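Local coordinates for protein aldehyde dehydrogenase (Burkholderia thailandensis, PDB 5J6B) that probably oxidises aldehydes to the corresponding carboxylic acids with a nicotinamide cofactor, and binds NADPH, at residues R298-A303 against E396-F401. Sequence-based numbering, arbitrary orientation.
Sequences RIIAHA and ERFSDF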
loop_
_atom_site.group_PDB
_atom_site.type_symbol
_atom_site.label_atom_id
_atom_site.label_comp_id
_atom_site.label_asym_id
_atom_site.label_seq_id
_atom_site.Cartn_x
_atom_site.Cartn_y
_atom_site.Cartn_z
ATOM N N ARG A 298 -32.573 -16.566 3.959
ATOM C CA ARG A 298 -32.471 -18.015 4.071
ATOM C C ARG A 298 -31.598 -18.375 5.266
ATOM O O ARG A 298 -30.483 -17.868 5.396
ATOM C CB ARG A 298 -31.888 -18.613 2.784
ATOM C CG ARG A 298 -32.678 -18.249 1.519
ATOM C CD ARG A 298 -31.996 -18.865 0.288
ATOM N NE ARG A 298 -30.800 -18.124 -0.117
ATOM C CZ ARG A 298 -29.708 -18.684 -0.635
ATOM N NH1 ARG A 298 -29.648 -20.000 -0.784
ATOM N NH2 ARG A 298 -28.670 -17.928 -0.990
ATOM N N ILE A 299 -32.101 -19.241 6.136
ATOM C CA ILE A 299 -31.347 -19.715 7.290
ATOM C C ILE A 299 -31.087 -21.198 7.090
ATOM O O ILE A 299 -32.031 -21.980 6.953
ATOM C CB ILE A 299 -32.101 -19.469 8.604
ATOM C CG1 ILE A 299 -32.416 -17.972 8.758
ATOM C CG2 ILE A 299 -31.281 -20.010 9.777
ATOM C CD1 ILE A 299 -33.465 -17.665 9.815
ATOM N N ILE A 300 -29.808 -21.579 7.103
ATOM C CA ILE A 300 -29.347 -22.934 6.800
ATOM C C ILE A 300 -28.663 -23.443 8.065
ATOM O O ILE A 300 -27.518 -23.072 8.352
ATOM C CB ILE A 300 -28.393 -22.948 5.598
ATOM C CG1 ILE A 300 -29.062 -22.306 4.372
ATOM C CG2 ILE A 300 -27.911 -24.370 5.287
ATOM C CD1 ILE A 300 -28.086 -21.898 3.255
ATOM N N ALA A 301 -29.360 -24.280 8.838
ATOM C CA ALA A 301 -28.942 -24.637 10.188
ATOM C C ALA A 301 -28.593 -26.114 10.285
ATOM O O ALA A 301 -29.317 -26.968 9.760
ATOM C CB ALA A 301 -30.042 -24.310 11.205
ATOM N N HIS A 302 -27.501 -26.404 10.994
ATOM C CA HIS A 302 -27.025 -27.776 11.125
ATOM C C HIS A 302 -27.980 -28.614 11.971
ATOM O O HIS A 302 -28.527 -28.148 12.980
ATOM C CB HIS A 302 -25.623 -27.802 11.744
ATOM C CG HIS A 302 -24.926 -29.120 11.583
ATOM N ND1 HIS A 302 -25.148 -30.191 12.425
ATOM C CD2 HIS A 302 -24.019 -29.543 10.673
ATOM C CE1 HIS A 302 -24.405 -31.214 12.043
ATOM N NE2 HIS A 302 -23.716 -30.851 10.978
ATOM N N ALA A 303 -28.153 -29.873 11.555
ATOM C CA ALA A 303 -29.056 -30.806 12.222
ATOM C C ALA A 303 -28.790 -30.906 13.720
ATOM O O ALA A 303 -29.724 -31.102 14.501
ATOM C CB ALA A 303 -28.927 -32.192 11.568
ATOM N N GLU A 396 -33.968 -23.934 6.635
ATOM C CA GLU A 396 -33.691 -25.254 6.088
ATOM C C GLU A 396 -32.560 -25.887 6.889
ATOM O O GLU A 396 -31.842 -25.216 7.637
ATOM C CB GLU A 396 -33.346 -25.198 4.588
ATOM C CG GLU A 396 -32.070 -24.406 4.261
ATOM C CD GLU A 396 -31.842 -24.245 2.762
ATOM O OE1 GLU A 396 -31.824 -23.091 2.264
ATOM O OE2 GLU A 396 -31.688 -25.278 2.076
ATOM N N ARG A 397 -32.409 -27.193 6.705
ATOM C CA ARG A 397 -31.598 -28.050 7.554
ATOM C C ARG A 397 -30.495 -28.703 6.730
ATOM O O ARG A 397 -30.737 -29.144 5.601
ATOM C CB ARG A 397 -32.492 -29.124 8.186
ATOM C CG ARG A 397 -31.850 -30.088 9.159
ATOM C CD ARG A 397 -32.925 -31.076 9.614
ATOM N NE ARG A 397 -32.379 -32.122 10.466
ATOM C CZ ARG A 397 -32.768 -32.359 11.715
ATOM N NH1 ARG A 397 -33.732 -31.630 12.277
ATOM N NH2 ARG A 397 -32.196 -33.347 12.399
ATOM N N PHE A 398 -29.288 -28.779 7.290
ATOM C CA PHE A 398 -28.195 -29.487 6.617
ATOM C C PHE A 398 -27.376 -30.256 7.644
ATOM O O PHE A 398 -27.573 -30.125 8.856
ATOM C CB PHE A 398 -27.276 -28.530 5.837
ATOM C CG PHE A 398 -26.234 -27.844 6.696
ATOM C CD1 PHE A 398 -26.573 -26.741 7.480
ATOM C CD2 PHE A 398 -24.923 -28.306 6.721
ATOM C CE1 PHE A 398 -25.610 -26.113 8.268
ATOM C CE2 PHE A 398 -23.958 -27.695 7.511
ATOM C CZ PHE A 398 -24.292 -26.600 8.281
ATOM N N SER A 399 -26.428 -31.050 7.136
ATOM C CA SER A 399 -25.492 -31.774 7.982
ATOM C C SER A 399 -24.074 -31.711 7.408
ATOM O O SER A 399 -23.094 -31.630 8.154
ATOM C CB SER A 399 -25.944 -33.225 8.140
ATOM O OG SER A 399 -24.954 -33.975 8.804
ATOM N N ASP A 400 -23.954 -31.746 6.089
ATOM C CA ASP A 400 -22.660 -31.688 5.415
ATOM C C ASP A 400 -22.294 -30.242 5.091
ATOM O O ASP A 400 -23.083 -29.526 4.460
ATOM C CB ASP A 400 -22.717 -32.527 4.139
ATOM C CG ASP A 400 -21.401 -32.564 3.415
ATOM O OD1 ASP A 400 -20.566 -33.416 3.763
ATOM O OD2 ASP A 400 -21.200 -31.735 2.507
ATOM N N PHE A 401 -21.096 -29.804 5.508
ATOM C CA PHE A 401 -20.782 -28.381 5.378
ATOM C C PHE A 401 -20.624 -27.969 3.914
ATOM O O PHE A 401 -20.975 -26.837 3.556
ATOM C CB PHE A 401 -19.529 -28.005 6.188
ATOM C CG PHE A 401 -19.327 -26.507 6.342
ATOM C CD1 PHE A 401 -18.331 -25.850 5.627
ATOM C CD2 PHE A 401 -20.146 -25.760 7.181
ATOM C CE1 PHE A 401 -18.138 -24.479 5.759
ATOM C CE2 PHE A 401 -19.974 -24.382 7.316
ATOM C CZ PHE A 401 -18.971 -23.737 6.605
#
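Phe-398 lies against the backbone between Ile-300 and His-302, where two neighbouring parallel strands run out into helices. Its CG takes the crowded position between the backbone N and the carbonyl carbon (chi1 82°), and the ring crosses the Ile-300 side chain at about a right angle. There CD1 of Phe-398 meets Ile-300 CG2 at 3.5 Å, and its CE1 comes within 3.3 Å of His-302 N. The imidazole of His-302 turns an edge to the phenyl face in a T-shaped pair, planes at 85° and centroids 5.1 Å apart. Its NE2 also makes a weak, bent bond to Ser-399 O, while ND1 accepts from Asp-304 N and so N-caps helix 303-319.

A parallel ladder holds the backbones together. Glu-396 N donates to Ile-299 O (2.8 Å), Ala-301 N to Glu-396 O, Phe-398 N to Ala-301 O, and Ala-303 N to Phe-398 O (2.8 Å).

Beside Ile-300, Glu-396 points the same way, with OE1 3.6 Å from Ile-300 CG1; its carboxylate is held by Tyr-384 and by a salt bridge to Arg-407. On the other face of the sheet, with Ala-301, extended Arg-397 lays its guanidinium over Ala-303, Arg-397 NH2 3.6 Å from Ala-303 CB.

Helix 401-409, N-capped by Asp-400, packs on Ile-300 and Phe-398, and helix 303-319 covers Ala-301: the helix-flanked sheet of the aldehyde dehydrogenase catalytic domain. A neutral imidazole protonated on NE2 would fit both the bond at ND1, whose lone pair takes the helix N-H, and the weak one at NE2, which probably disfavours a charged ring here.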